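Local coordinates for protein tryptophane-5-halogenase (Microbispora sp. ATCC PTA-5024, PDB 5UAO) that uses its bound flavin-adenine dinucleotide, probably in reduced form, to chlorinate a tryptophan of a lanthipeptide at C5 during biosynthesis of NAI-107, at residues 426-429 and 430-434. Residues are numbered along the deposited sequence; the frame is centred on the assembly and turned at random.
Sequences SGIE and PLLRL
Arg433 reaches back one helical turn to Glu429. Its CB makes only a loose approach to Glu429 O, at 3.9 Å. CG is anti to the carbonyl carbon (chi1 -64°), beside the backbone N, a turn that directs the chain back along the helix; it passes in contact with the same Glu429 O, at 3.4 Å. The chain is extended from CG to NE, and CD and NE pass close to Glu429 OE2, with which NE makes a salt bridge; that oxygen is crowded in the model, so its exact place is doubtful. The carboxylate comes over a face of the guanidinium, with the two planes 85° apart, so the pair is not a coplanar, two-pronged one. NH2, at the tip, lies 3.3 Å from Glu429 CG, while NH1 forms a salt bridge with Asp384 of the second subunit. This is the N-terminal turn of helix 429-437, whose outer side meets that subunit, Pro430 packing on its Gln388. The i to i+4 bonds are in place: Leu432 N donates to Ile428 O at 2.9 Å. Arg433 N donates likewise to Glu429 O, at 3.1 Å. Water also bridges the turn, giving a hydrogen to Gly427 O and accepting one from Leu431 N. A methionine in place of Arg433 would probably leave both Glu429 and the other subunit's Asp384 without their cationic mate. On the buried side, Ile428 CG1 lies 3.8 Å from Leu431 CB, and Ile428 also packs on Trp399 and Ile403 of helix 383-406.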
loop_
_atom_site.group_PDB
_atom_site.type_symbol
_atom_site.label_atom_id
_atom_site.label_comp_id
_atom_site.label_asym_id
_atom_site.label_seq_id
_atom_site.Cartn_x
_atom_site.Cartn_y
_atom_site.Cartn_z
ATOM N N SER A 426 6.852 19.258 1.641
ATOM C CA SER A 426 7.859 18.341 2.127
ATOM C C SER A 426 7.474 16.930 1.969
ATOM O O SER A 426 8.293 16.113 1.596
ATOM C CB SER A 426 8.267 18.651 3.591
ATOM O OG SER A 426 7.209 18.778 4.497
ATOM N N GLY A 427 6.223 16.597 2.209
ATOM C CA GLY A 427 5.846 15.189 2.268
ATOM C C GLY A 427 5.723 14.523 0.896
ATOM O O GLY A 427 5.591 13.269 0.786
ATOM N N ILE A 428 5.719 15.328 -0.165
ATOM C CA ILE A 428 5.636 14.774 -1.523
ATOM C C ILE A 428 6.856 15.155 -2.364
ATOM O O ILE A 428 7.025 14.766 -3.502
ATOM C CB ILE A 428 4.313 15.189 -2.176
ATOM C CG1 ILE A 428 4.041 14.435 -3.425
ATOM C CG2 ILE A 428 4.246 16.692 -2.448
ATOM C CD1 ILE A 428 2.674 14.751 -3.988
ATOM N N GLU A 429 7.757 15.882 -1.758
ATOM C CA GLU A 429 8.968 16.266 -2.405
ATOM C C GLU A 429 9.784 15.082 -2.950
ATOM O O GLU A 429 10.304 15.165 -4.043
ATOM C CB GLU A 429 9.712 17.113 -1.354
ATOM C CG GLU A 429 11.167 17.415 -1.557
ATOM C CD GLU A 429 11.419 18.043 -2.883
ATOM O OE1 GLU A 429 10.461 18.644 -3.428
ATOM O OE2 GLU A 429 12.570 17.911 -3.371
ATOM N N PRO A 430 9.849 13.946 -2.237
ATOM C CA PRO A 430 10.617 12.839 -2.843
ATOM C C PRO A 430 9.971 12.347 -4.118
ATOM O O PRO A 430 10.633 12.037 -5.080
ATOM C CB PRO A 430 10.575 11.753 -1.762
ATOM C CG PRO A 430 10.376 12.482 -0.469
ATOM C CD PRO A 430 9.549 13.723 -0.803
ATOM N N LEU A 431 8.645 12.338 -4.144
ATOM C CA LEU A 431 7.907 11.983 -5.367
ATOM C C LEU A 431 8.118 13.030 -6.488
ATOM O O LEU A 431 8.263 12.665 -7.660
ATOM C CB LEU A 431 6.409 11.865 -5.019
ATOM C CG LEU A 431 5.495 11.427 -6.145
ATOM C CD1 LEU A 431 5.939 10.075 -6.644
ATOM C CD2 LEU A 431 4.049 11.330 -5.690
ATOM N N LEU A 432 8.177 14.313 -6.130
ATOM C CA LEU A 432 8.440 15.383 -7.147
ATOM C C LEU A 432 9.808 15.251 -7.829
ATOM O O LEU A 432 9.940 15.538 -9.044
ATOM C CB LEU A 432 8.337 16.779 -6.572
ATOM C CG LEU A 432 6.947 17.135 -6.010
ATOM C CD1 LEU A 432 6.939 18.495 -5.335
ATOM C CD2 LEU A 432 5.833 17.061 -7.042
ATOM N N ARG A 433 10.791 14.778 -7.068
ATOM C CA ARG A 433 12.158 14.542 -7.589
ATOM C C ARG A 433 12.172 13.407 -8.544
ATOM O O ARG A 433 12.929 13.447 -9.557
ATOM C CB ARG A 433 13.171 14.298 -6.475
ATOM C CG ARG A 433 13.355 15.497 -5.568
ATOM C CD ARG A 433 14.729 15.578 -4.927
ATOM N NE ARG A 433 14.736 16.400 -3.714
ATOM C CZ ARG A 433 14.330 15.998 -2.493
ATOM N NH1 ARG A 433 13.849 14.759 -2.269
ATOM N NH2 ARG A 433 14.388 16.855 -1.468
ATOM N N LEU A 434 11.338 12.389 -8.297
ATOM C CA LEU A 434 11.171 11.290 -9.245
ATOM C C LEU A 434 10.542 11.770 -10.568
ATOM O O LEU A 434 11.040 11.482 -11.693
ATOM C CB LEU A 434 10.289 10.227 -8.656
ATOM C CG LEU A 434 10.798 9.302 -7.528
ATOM C CD1 LEU A 434 9.777 8.184 -7.229
ATOM C CD2 LEU A 434 12.148 8.673 -7.845
HETATM O O HOH W 1 7.029 11.827 -1.592
#